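Local coordinates for protein Bd0816 (Bdellovibrio bacteriovorus HD100, PDB 5CER) that belongs to the peptidase S13 family and probably acts as a serine-type D-Ala-D-Ala carboxypeptidase on cell-wall peptides, at residues W42-L47 against T205-M210; C8-A13 against T276-N281; L57-T62 against M94-I99; M317-G322 against F341-L346; V294-V297 against D303-I306. The protein carries 2 engineered substitutions. One frame throughout, in Å; residues are numbered along the deposited sequence.

How the contacts relate
Contacts 1, 2, 4 and 5 lie close together in one part of the molecule, and contact 3 lies far off. Contacts 2, 4 and 5 all reach the antiparallel sheet that holds strands 3-11, 339-348, 327-336, 317-324 and 296-297. The centres of contacts 2 and 4 are about 10 Å apart, and those of 4 and 5 about 11 Å. Contact 1 joins helices and bonds to contact 5 through K208 and R209. Contact 3 belongs to a separate mixed sheet, its centre about 49 Å from that of contact 2. Along the chain, contact 2 spans contact 1, which spans contact 3; contacts 5 and 4 follow. The antiparallel sheet thus joins strands near the N-terminus to strands from 296 onward.

Contact 1 (W42-L47 against T205-M210)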
# COMPACT_ATOMS: atom_id res chain seq x y z
N TRP A 42 6.66 -3.09 16.72
CA TRP A 42 7.47 -4.17 17.25
C TRP A 42 8.91 -4.06 16.68
O TRP A 42 9.88 -4.12 17.42
CB TRP A 42 6.84 -5.54 16.90
CG TRP A 42 7.55 -6.73 17.47
CD1 TRP A 42 8.34 -6.76 18.55
CD2 TRP A 42 7.48 -8.08 16.99
NE1 TRP A 42 8.80 -8.02 18.78
CE2 TRP A 42 8.28 -8.86 17.83
CE3 TRP A 42 6.83 -8.70 15.91
CZ2 TRP A 42 8.45 -10.23 17.65
CZ3 TRP A 42 7.00 -10.05 15.72
CH2 TRP A 42 7.79 -10.81 16.61
N ALA A 43 9.02 -3.88 15.36
CA ALA A 43 10.34 -3.71 14.74
C ALA A 43 11.12 -2.54 15.37
O ALA A 43 12.28 -2.68 15.71
CB ALA A 43 10.22 -3.54 13.21
N ILE A 44 10.45 -1.41 15.51
CA ILE A 44 11.10 -0.24 16.09
C ILE A 44 11.51 -0.48 17.53
O ILE A 44 12.64 -0.16 17.91
CB ILE A 44 10.21 1.02 16.00
CG1 ILE A 44 10.20 1.47 14.54
CG2 ILE A 44 10.73 2.12 16.89
CD1 ILE A 44 9.14 2.49 14.23
N GLU A 45 10.65 -1.11 18.30
CA GLU A 45 10.99 -1.41 19.68
C GLU A 45 12.19 -2.37 19.81
O GLU A 45 13.05 -2.14 20.65
CB GLU A 45 9.81 -1.99 20.41
CG GLU A 45 10.03 -2.11 21.90
CD GLU A 45 8.80 -2.64 22.59
OE1 GLU A 45 7.79 -1.89 22.66
OE2 GLU A 45 8.83 -3.80 23.05
N LYS A 46 12.24 -3.42 19.01
CA LYS A 46 13.29 -4.37 19.15
C LYS A 46 14.59 -3.96 18.49
O LYS A 46 15.66 -4.21 19.06
CB LYS A 46 12.88 -5.74 18.61
CG LYS A 46 13.79 -6.84 19.12
CD LYS A 46 13.27 -8.23 18.85
CE LYS A 46 12.50 -8.77 20.05
NZ LYS A 46 11.84 -10.05 19.70
N LEU A 47 14.50 -3.37 17.31
CA LEU A 47 15.70 -3.02 16.53
C LEU A 47 16.19 -1.57 16.69
O LEU A 47 17.38 -1.33 16.60
CB LEU A 47 15.47 -3.26 15.03
CG LEU A 47 15.08 -4.70 14.67
CD1 LEU A 47 14.78 -4.82 13.20
CD2 LEU A 47 16.19 -5.68 15.08
N THR A 205 12.69 4.07 7.18
CA THR A 205 12.41 4.20 5.76
C THR A 205 11.98 2.91 5.09
O THR A 205 11.10 2.92 4.23
CB THR A 205 13.62 4.83 5.06
OG1 THR A 205 13.86 6.08 5.71
CG2 THR A 205 13.35 5.07 3.57
N ILE A 206 12.54 1.79 5.52
CA ILE A 206 12.05 0.49 5.09
C ILE A 206 10.55 0.36 5.52
O ILE A 206 9.72 -0.12 4.78
CB ILE A 206 12.88 -0.64 5.70
CG1 ILE A 206 14.27 -0.68 5.08
CG2 ILE A 206 12.17 -1.99 5.48
CD1 ILE A 206 15.22 -1.73 5.61
N LEU A 207 10.24 0.81 6.73
CA LEU A 207 8.90 0.74 7.24
C LEU A 207 7.96 1.69 6.46
O LEU A 207 6.82 1.31 6.15
CB LEU A 207 8.91 1.03 8.75
CG LEU A 207 9.63 -0.03 9.62
CD1 LEU A 207 9.88 0.51 11.03
CD2 LEU A 207 8.87 -1.33 9.69
N LYS A 208 8.43 2.90 6.19
CA LYS A 208 7.68 3.85 5.40
C LYS A 208 7.32 3.27 4.04
O LYS A 208 6.18 3.38 3.59
CB LYS A 208 8.46 5.15 5.23
CG LYS A 208 7.73 6.21 4.42
CD LYS A 208 6.65 6.90 5.25
CE LYS A 208 5.90 7.92 4.39
NZ LYS A 208 5.11 8.93 5.13
N ARG A 209 8.30 2.61 3.42
CA ARG A 209 8.07 1.94 2.14
C ARG A 209 7.02 0.80 2.25
O ARG A 209 6.08 0.74 1.43
CB ARG A 209 9.39 1.39 1.59
CG ARG A 209 9.32 0.69 0.26
CD ARG A 209 8.75 1.55 -0.81
NE ARG A 209 9.06 1.03 -2.13
CZ ARG A 209 8.62 1.55 -3.28
NH1 ARG A 209 7.76 2.58 -3.31
NH2 ARG A 209 8.99 0.98 -4.43
N MET A 210 7.17 -0.05 3.26
CA MET A 210 6.25 -1.13 3.50
C MET A 210 4.82 -0.64 3.70
O MET A 210 3.87 -1.18 3.13
CB MET A 210 6.68 -1.90 4.76
CG MET A 210 5.68 -2.93 5.28
SD MET A 210 6.27 -3.64 6.83
CE MET A 210 5.81 -2.32 7.98
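I44 and L207 each use a first torsion and a near-extended second one to send a branch into the gap between their helices. I44 sets CG1 beside its backbone N and anti to its carbonyl carbon (chi1 -72°). L207 does the same with CG (chi1 -66°). The second torsions then carry each CD1 outward. The side chains cross at a slant. L207 CD1 rests on I44 CG1 at 3.7 Å. The same methyl also lies 3.8 Å from I44 CD1, so this one methyl touches both carbons of the longer isoleucine branch.

The other leucine branch goes to A43. L207 CD2 stands 4.4 Å from A43 CB, a looser touch. A43 is short and its CB points at the opposite helix. Even so, the CA atoms of A43 and L207 are 8.8 Å apart, and L207 supplies most of the bridge. No hydrogen bond crosses here, and the three touching residues are all buried.

Other side chains close the surroundings. L207 also packs on T40 of helix 35-47 and on L222 of helix 216-225, and M210 reaches K36 and T40.

This is plain helix-to-helix packing in the core of a serine penicillin-recognising fold, the fold of the beta-lactamase clan. Helix 35-47 probably corresponds to the central helix of that fold.

Contact 2 (C8-A13 against T276-N281); sequences CHMKAA and TLYTLN
Y278 leans from its helix against M10 and A13, and its atoms can be followed outward. CB is the first to touch: the methyl CE of M10 lies 4.1 Å from it. This methyl comes obliquely to the ring as well. M10 reaches so far because its chain is extended as far as SD and bends only at the last torsion (chi3 78°).

Beyond CB, CG of Y278 stands anti to the backbone N (chi1 171°). This throws the ring forward along the gap, toward A13. There the ring edge meets the backbone. A13 O sits near the ring plane, 3.5 Å from Y278 CE2, as a carbonyl facing the rim of an aromatic ring. The same oxygen has a weak hydrogen bond from K282 NZ.

At the tip, the hydroxyl OH is hydrogen-bonded to A14 O, one residue past the segment. That bond ties down the far end of the ring, while the methionine methyl packs against CB. The inner part of the contact is buried and apolar. The A13 side is more open.

Residues 8-11 belong to strand 3-11, and the chain then leaves it as a loop. Strand 339-348 runs beside it, with C8 and A12 backbone-bonded to A344 and E340. Helix 270-286 lies across this face of the sheet. M10 also packs on I274 of the helix and on Y342 of the neighbouring strand.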
# COMPACT_ATOMS: atom_id res chain seq x y z
N CYS A 8 -12.89 3.63 16.79
CA CYS A 8 -12.34 4.27 17.96
C CYS A 8 -11.70 5.57 17.58
O CYS A 8 -11.05 5.66 16.55
CB CYS A 8 -11.22 3.44 18.52
SG CYS A 8 -11.83 2.13 19.51
N HIS A 9 -11.73 6.52 18.51
CA HIS A 9 -10.84 7.64 18.45
C HIS A 9 -10.51 8.24 19.80
O HIS A 9 -11.28 8.16 20.75
CB HIS A 9 -11.38 8.67 17.47
CG HIS A 9 -12.85 8.94 17.62
ND1 HIS A 9 -13.79 8.46 16.73
CD2 HIS A 9 -13.51 9.63 18.56
CE1 HIS A 9 -14.98 8.83 17.14
NE2 HIS A 9 -14.84 9.55 18.23
N MET A 10 -9.34 8.88 19.84
CA MET A 10 -8.74 9.36 21.07
C MET A 10 -7.87 10.56 20.68
O MET A 10 -7.16 10.49 19.69
CB MET A 10 -7.90 8.23 21.70
CG MET A 10 -7.26 8.61 23.03
SD MET A 10 -6.35 7.23 23.73
CE MET A 10 -4.85 7.30 22.75
N LYS A 11 -7.92 11.64 21.48
CA LYS A 11 -7.05 12.73 21.26
C LYS A 11 -5.59 12.39 21.57
O LYS A 11 -5.29 11.68 22.53
CB LYS A 11 -7.47 13.87 22.13
CG LYS A 11 -6.72 15.13 21.75
CD LYS A 11 -7.21 16.34 22.48
CE LYS A 11 -6.41 17.55 22.02
NZ LYS A 11 -7.02 18.72 22.68
N ALA A 12 -4.69 12.90 20.72
CA ALA A 12 -3.25 12.68 20.87
C ALA A 12 -2.75 13.67 21.87
O ALA A 12 -2.85 14.86 21.65
CB ALA A 12 -2.51 12.86 19.55
N ALA A 13 -2.22 13.16 22.97
CA ALA A 13 -1.78 14.01 24.03
C ALA A 13 -0.69 13.29 24.79
O ALA A 13 -0.33 12.19 24.44
CB ALA A 13 -2.97 14.35 24.94
N THR A 276 -1.51 0.82 20.22
CA THR A 276 -0.41 0.69 19.27
C THR A 276 0.00 2.04 18.73
O THR A 276 1.18 2.39 18.73
CB THR A 276 -0.79 -0.23 18.09
OG1 THR A 276 -1.13 -1.52 18.62
CG2 THR A 276 0.34 -0.38 17.11
N LEU A 277 -0.99 2.77 18.24
CA LEU A 277 -0.76 4.06 17.67
C LEU A 277 -0.17 5.04 18.67
O LEU A 277 0.78 5.75 18.31
CB LEU A 277 -2.05 4.63 17.02
CG LEU A 277 -2.52 3.94 15.71
CD1 LEU A 277 -4.01 4.26 15.40
CD2 LEU A 277 -1.63 4.31 14.53
N TYR A 278 -0.72 5.11 19.88
CA TYR A 278 -0.19 6.00 20.90
C TYR A 278 1.26 5.63 21.24
O TYR A 278 2.15 6.50 21.30
CB TYR A 278 -1.06 5.98 22.15
CG TYR A 278 -0.51 6.70 23.36
CD1 TYR A 278 0.28 6.00 24.28
CD2 TYR A 278 -0.80 8.03 23.62
CE1 TYR A 278 0.80 6.60 25.39
CE2 TYR A 278 -0.32 8.66 24.74
CZ TYR A 278 0.51 7.95 25.63
OH TYR A 278 1.06 8.56 26.75
N THR A 279 1.51 4.36 21.44
CA THR A 279 2.85 3.89 21.83
C THR A 279 3.88 4.08 20.70
O THR A 279 5.02 4.44 20.97
CB THR A 279 2.77 2.39 22.25
OG1 THR A 279 1.62 2.22 23.07
CG2 THR A 279 4.01 1.88 22.96
N LEU A 280 3.44 3.86 19.46
CA LEU A 280 4.32 4.02 18.29
C LEU A 280 4.72 5.50 18.14
O LEU A 280 5.91 5.80 17.96
CB LEU A 280 3.62 3.53 17.01
CG LEU A 280 4.30 3.84 15.66
CD1 LEU A 280 5.70 3.30 15.61
CD2 LEU A 280 3.48 3.24 14.54
N ASN A 281 3.74 6.39 18.27
CA ASN A 281 3.97 7.82 18.28
C ASN A 281 4.93 8.28 19.41
O ASN A 281 5.82 9.09 19.15
CB ASN A 281 2.64 8.59 18.39
CG ASN A 281 2.80 10.08 18.19
OD1 ASN A 281 2.79 10.87 19.15
ND2 ASN A 281 3.07 10.47 16.98

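Contact 3 (L57-T62 against M94-I99)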
# COMPACT_ATOMS: atom_id res chain seq x y z
N LEU A 57 30.04 -8.36 2.65
CA LEU A 57 30.46 -8.94 1.39
C LEU A 57 31.96 -9.20 1.53
O LEU A 57 32.74 -8.28 1.77
CB LEU A 57 30.19 -7.97 0.24
CG LEU A 57 28.77 -7.40 0.15
CD1 LEU A 57 28.71 -6.24 -0.78
CD2 LEU A 57 27.78 -8.46 -0.29
N HIS A 58 32.35 -10.46 1.37
CA HIS A 58 33.71 -10.98 1.58
C HIS A 58 34.28 -11.30 0.19
O HIS A 58 33.87 -12.25 -0.45
CB HIS A 58 33.63 -12.23 2.47
CG HIS A 58 33.21 -11.92 3.87
ND1 HIS A 58 34.09 -11.41 4.81
CD2 HIS A 58 32.01 -12.00 4.48
CE1 HIS A 58 33.44 -11.21 5.94
NE2 HIS A 58 32.18 -11.55 5.76
N LEU A 59 35.19 -10.45 -0.26
CA LEU A 59 35.68 -10.43 -1.63
C LEU A 59 37.13 -10.91 -1.63
O LEU A 59 38.01 -10.31 -0.97
CB LEU A 59 35.55 -9.00 -2.15
CG LEU A 59 34.17 -8.67 -2.68
CD1 LEU A 59 33.77 -7.25 -2.28
CD2 LEU A 59 34.06 -8.81 -4.19
N THR A 60 37.39 -12.01 -2.34
CA THR A 60 38.71 -12.61 -2.40
C THR A 60 39.16 -12.70 -3.86
O THR A 60 38.47 -13.32 -4.66
CB THR A 60 38.68 -14.02 -1.75
OG1 THR A 60 38.14 -13.96 -0.43
CG2 THR A 60 40.06 -14.67 -1.73
N PRO A 61 40.33 -12.11 -4.21
CA PRO A 61 40.82 -12.27 -5.59
C PRO A 61 41.12 -13.71 -6.03
O PRO A 61 41.68 -14.50 -5.24
CB PRO A 61 42.10 -11.42 -5.64
CG PRO A 61 42.25 -10.76 -4.33
CD PRO A 61 41.20 -11.24 -3.39
N THR A 62 40.69 -14.03 -7.24
CA THR A 62 41.04 -15.26 -7.93
C THR A 62 42.19 -15.01 -8.90
O THR A 62 42.40 -13.88 -9.33
CB THR A 62 39.86 -15.83 -8.74
OG1 THR A 62 39.32 -14.83 -9.62
CG2 THR A 62 38.76 -16.33 -7.82
N MET A 94 34.18 -0.23 -7.12
CA MET A 94 35.34 -0.88 -6.52
C MET A 94 36.12 -1.75 -7.49
O MET A 94 36.93 -2.54 -7.05
CB MET A 94 34.91 -1.89 -5.45
CG MET A 94 34.29 -1.48 -4.14
SD MET A 94 33.95 -3.02 -3.22
CE MET A 94 35.49 -3.93 -3.12
N LYS A 95 35.83 -1.67 -8.78
CA LYS A 95 36.54 -2.40 -9.84
C LYS A 95 36.22 -3.88 -9.93
O LYS A 95 37.08 -4.66 -10.39
CB LYS A 95 38.06 -2.36 -9.67
CG LYS A 95 38.72 -1.10 -9.18
CD LYS A 95 40.15 -1.40 -8.82
CE LYS A 95 40.97 -0.09 -8.84
NZ LYS A 95 41.33 0.37 -7.46
N VAL A 96 35.05 -4.28 -9.44
CA VAL A 96 34.61 -5.67 -9.51
C VAL A 96 33.47 -5.78 -10.50
O VAL A 96 32.36 -5.25 -10.28
CB VAL A 96 34.20 -6.19 -8.13
CG1 VAL A 96 33.58 -7.58 -8.26
CG2 VAL A 96 35.40 -6.22 -7.20
N THR A 97 33.75 -6.47 -11.60
CA THR A 97 32.81 -6.67 -12.68
C THR A 97 32.47 -8.17 -12.86
O THR A 97 31.46 -8.54 -13.48
CB THR A 97 33.45 -5.94 -13.89
OG1 THR A 97 32.56 -4.99 -14.47
CG2 THR A 97 34.11 -6.85 -14.94
N LYS A 98 33.28 -9.05 -12.28
CA LYS A 98 33.19 -10.50 -12.49
C LYS A 98 33.36 -11.24 -11.18
O LYS A 98 34.33 -10.99 -10.47
CB LYS A 98 34.30 -10.94 -13.47
CG LYS A 98 34.03 -10.54 -14.91
CD LYS A 98 35.03 -11.14 -15.91
CE LYS A 98 35.03 -10.34 -17.18
NZ LYS A 98 35.46 -11.10 -18.38
N ILE A 99 32.41 -12.12 -10.87
CA ILE A 99 32.49 -12.97 -9.72
C ILE A 99 32.65 -14.42 -10.17
O ILE A 99 31.83 -14.91 -10.94
CB ILE A 99 31.24 -12.93 -8.82
CG1 ILE A 99 30.68 -11.50 -8.63
CG2 ILE A 99 31.47 -13.70 -7.51
CD1 ILE A 99 31.50 -10.52 -7.83
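L59 takes both of the direct contacts here, one with M94 and one with V96, and both are apolar. With M94 it meets tip to tip: L59 CD1 is 3.8 Å from M94 CE. The methionine chain is extended to SD and then bends (chi3 55°), which turns its methyl to the leucine. With V96 the approach is slanting and looser. L59 CD2 lies 4.2 Å from V96 CG2. The two leucine branches are thus split between two partners, and CB of L59 points across the gap.

Backbone bonding sets the second segment in place. The helix before it ends in a Schellman motif. V96 N is bonded to L91 O and K95 N to N92 O, with K95 in a positive-phi conformation. Both M94 and V96 point their CB toward strand 54-61. No hydrogen bond joins the two segments.

L59 belongs to strand 54-61 of the mixed sheet, where its backbone pairs with G194 of neighbouring strand 194-199. M67 of strand 67-72 touches both L59 and V96. The contact lies against strand 54-61, where the chain passes from helix 81-93 to strand 98-104.

Contact 4 (M317-G322 against F341-L346); sequences MIAKTG and FYFAIL
M317 and F343 make the tight part of this contact. Their side chains cross at about a right angle. M317 SD lies 3.9 Å from F343 CZ, and M317 CG is 4.0 Å from F343 CE2. The sulfur is 5.0 Å from the ring centroid and 62° off the ring normal, an oblique Met-aromatic contact. A319 CB adds a touch at 4.1 Å from F343 CZ. F343 holds its ring between its backbone N and carbonyl carbon (chi1 71°), and from there the ring leans across to the other strand.

Farther along, the contact thins out. K320 and T321 do not touch the other segment. K320 NZ is turned to its own segment instead. It donates to T321 O at 2.7 Å, from 21° out of the carbonyl plane, and is also bonded to S214 OG. T321 is partly exposed. K320, T321 and G322 spell the KTG motif, which in this clan lines the active site.

Strand 327-336 runs between these two strands; the axes of the two segments come within 9.1 Å. Its L330 packs on F343. On the same face, I369 of helix 356-375 meets both M317 and F343. Y342 packs instead on helix 270-286.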
# COMPACT_ATOMS: atom_id res chain seq x y z
N MET A 317 -4.20 13.75 7.26
CA MET A 317 -4.36 12.45 7.86
C MET A 317 -3.09 11.67 7.61
O MET A 317 -2.57 11.64 6.46
CB MET A 317 -5.58 11.69 7.28
CG MET A 317 -5.80 10.30 7.86
SD MET A 317 -7.20 9.44 7.07
CE MET A 317 -6.50 9.01 5.48
N ILE A 318 -2.64 10.99 8.66
CA ILE A 318 -1.60 10.01 8.59
C ILE A 318 -2.29 8.68 8.80
O ILE A 318 -3.00 8.55 9.76
CB ILE A 318 -0.57 10.23 9.68
CG1 ILE A 318 0.15 11.55 9.46
CG2 ILE A 318 0.45 9.09 9.68
CD1 ILE A 318 0.77 12.15 10.69
N ALA A 319 -2.09 7.69 7.92
CA ALA A 319 -2.85 6.45 8.05
C ALA A 319 -2.28 5.29 7.28
O ALA A 319 -1.47 5.43 6.32
CB ALA A 319 -4.27 6.69 7.60
N LYS A 320 -2.74 4.13 7.72
CA LYS A 320 -2.50 2.83 7.04
C LYS A 320 -3.86 2.21 6.68
O LYS A 320 -4.74 2.19 7.53
CB LYS A 320 -1.73 1.91 7.98
CG LYS A 320 -1.46 0.53 7.45
CD LYS A 320 -0.32 0.53 6.44
CE LYS A 320 -0.29 -0.74 5.60
NZ LYS A 320 -1.35 -0.66 4.56
N THR A 321 -3.97 1.71 5.45
CA THR A 321 -5.15 1.03 4.98
C THR A 321 -5.05 -0.45 5.16
O THR A 321 -3.96 -1.01 5.34
CB THR A 321 -5.36 1.25 3.49
OG1 THR A 321 -4.18 0.90 2.79
CG2 THR A 321 -5.74 2.71 3.18
N GLY A 322 -6.18 -1.11 5.02
CA GLY A 322 -6.22 -2.56 5.01
C GLY A 322 -7.35 -3.10 4.18
O GLY A 322 -8.48 -2.55 4.19
N PHE A 341 -5.77 13.49 16.49
CA PHE A 341 -6.60 12.42 17.11
C PHE A 341 -6.21 11.09 16.47
O PHE A 341 -6.22 10.99 15.24
CB PHE A 341 -8.12 12.67 16.89
CG PHE A 341 -8.67 13.85 17.65
CD1 PHE A 341 -8.45 15.14 17.19
CD2 PHE A 341 -9.39 13.68 18.84
CE1 PHE A 341 -8.93 16.23 17.91
CE2 PHE A 341 -9.88 14.75 19.55
CZ PHE A 341 -9.67 16.03 19.08
N TYR A 342 -5.90 10.09 17.30
CA TYR A 342 -5.75 8.73 16.85
C TYR A 342 -7.14 8.15 16.52
O TYR A 342 -8.14 8.58 17.09
CB TYR A 342 -5.13 7.87 17.92
CG TYR A 342 -3.80 8.35 18.39
CD1 TYR A 342 -2.70 8.37 17.50
CD2 TYR A 342 -3.61 8.78 19.68
CE1 TYR A 342 -1.48 8.79 17.89
CE2 TYR A 342 -2.36 9.22 20.09
CZ TYR A 342 -1.31 9.23 19.19
OH TYR A 342 -0.05 9.65 19.57
N PHE A 343 -7.21 7.26 15.52
CA PHE A 343 -8.43 6.58 15.17
C PHE A 343 -8.11 5.20 14.65
O PHE A 343 -7.02 4.95 14.09
CB PHE A 343 -9.22 7.34 14.11
CG PHE A 343 -8.57 7.29 12.73
CD1 PHE A 343 -8.81 6.23 11.87
CD2 PHE A 343 -7.71 8.31 12.31
CE1 PHE A 343 -8.15 6.15 10.66
CE2 PHE A 343 -7.10 8.24 11.07
CZ PHE A 343 -7.31 7.15 10.25
N ALA A 344 -9.10 4.31 14.77
CA ALA A 344 -9.11 3.03 14.04
C ALA A 344 -10.54 2.75 13.59
O ALA A 344 -11.48 2.91 14.39
CB ALA A 344 -8.56 1.92 14.91
N ILE A 345 -10.70 2.33 12.34
CA ILE A 345 -12.01 2.03 11.75
C ILE A 345 -11.95 0.68 11.12
O ILE A 345 -11.07 0.40 10.26
CB ILE A 345 -12.35 3.06 10.67
CG1 ILE A 345 -12.49 4.46 11.29
CG2 ILE A 345 -13.68 2.70 10.01
CD1 ILE A 345 -12.41 5.57 10.25
N LEU A 346 -12.82 -0.20 11.56
CA LEU A 346 -12.84 -1.56 11.09
C LEU A 346 -14.22 -1.85 10.49
O LEU A 346 -15.22 -1.81 11.20
CB LEU A 346 -12.51 -2.50 12.28
CG LEU A 346 -11.13 -2.15 12.98
CD1 LEU A 346 -10.83 -2.83 14.29
CD2 LEU A 346 -10.07 -2.67 12.05

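Contact 5 (V294-V297 against D303-I306); sequences VLSV and DSTI
S296 and I306 face each other, each with CB pointing at the other segment. I306 sends its CG1 branch across, and CD1 ends 3.6 Å from S296 CB. The carbon behind it follows: I306 CG1 is 3.8 Å from S296 CB. The same methyl comes as near to the backbone: I306 CD1 is 3.6 Å from V297 C. V297 turns its own side chain away, so it offers main chain alone.

S304 stands beside this pair. Its CB also points across and lies 3.8 Å from S296 OG. The hydroxyls do not bond to each other. S296 OG is hydrogen-bonded to N212 OD1.

S304 OG sits between its backbone N and carbonyl carbon (chi1 84°). There it accepts from I306 N at 3.2 Å, with an N-H...O angle of 150°. This is an ST turn. S304 OG is also bonded to D301 O. S304 and I306 both reach 296-297 from this turn. Residues 296-297 form a short, weakly bonded strand, outermost in the antiparallel sheet within this chain.

At the other end of the loop segment, D303 OD2 forms a salt bridge with R209 NH1 of helix 203-213.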
# COMPACT_ATOMS: atom_id res chain seq x y z
N VAL A 294 6.98 6.89 9.33
CA VAL A 294 6.74 5.47 9.04
C VAL A 294 5.38 5.16 8.39
O VAL A 294 5.23 4.10 7.82
CB VAL A 294 6.97 4.60 10.31
CG1 VAL A 294 8.37 4.76 10.83
CG2 VAL A 294 5.99 4.92 11.42
N LEU A 295 4.38 6.03 8.55
CA LEU A 295 3.08 5.80 7.94
C LEU A 295 2.83 6.85 6.89
O LEU A 295 3.35 7.98 6.96
CB LEU A 295 1.98 5.85 9.02
CG LEU A 295 2.05 4.85 10.16
CD1 LEU A 295 0.81 4.96 11.02
CD2 LEU A 295 2.18 3.43 9.67
N SER A 296 1.98 6.51 5.96
CA SER A 296 1.65 7.34 4.81
C SER A 296 0.86 8.58 5.19
O SER A 296 0.12 8.55 6.16
CB SER A 296 0.85 6.52 3.79
OG SER A 296 1.48 5.28 3.52
N VAL A 297 1.00 9.63 4.37
CA VAL A 297 0.28 10.86 4.55
C VAL A 297 -0.68 11.03 3.41
O VAL A 297 -0.27 11.00 2.25
CB VAL A 297 1.24 12.07 4.56
CG1 VAL A 297 0.47 13.36 4.74
CG2 VAL A 297 2.26 11.90 5.69
N ASP A 303 3.21 7.74 -3.88
CA ASP A 303 3.45 6.33 -4.11
C ASP A 303 2.98 5.60 -2.85
O ASP A 303 3.78 5.07 -2.07
CB ASP A 303 4.95 6.09 -4.40
CG ASP A 303 5.26 4.69 -4.94
OD1 ASP A 303 4.37 3.84 -5.02
OD2 ASP A 303 6.45 4.46 -5.28
N SER A 304 1.67 5.62 -2.63
CA SER A 304 1.07 4.99 -1.43
C SER A 304 -0.36 4.65 -1.72
O SER A 304 -0.96 5.19 -2.67
CB SER A 304 1.15 5.92 -0.21
OG SER A 304 0.07 6.86 -0.18
N THR A 305 -0.93 3.83 -0.87
CA THR A 305 -2.34 3.49 -1.01
C THR A 305 -3.33 4.60 -0.64
O THR A 305 -4.54 4.38 -0.79
CB THR A 305 -2.74 2.25 -0.16
OG1 THR A 305 -2.67 2.60 1.22
CG2 THR A 305 -1.87 1.02 -0.50
N ILE A 306 -2.88 5.73 -0.09
CA ILE A 306 -3.76 6.84 0.21
C ILE A 306 -3.39 8.10 -0.57
O ILE A 306 -3.75 9.19 -0.16
CB ILE A 306 -3.83 7.12 1.69
CG1 ILE A 306 -2.45 7.49 2.26
CG2 ILE A 306 -4.45 5.91 2.42
CD1 ILE A 306 -2.45 7.90 3.73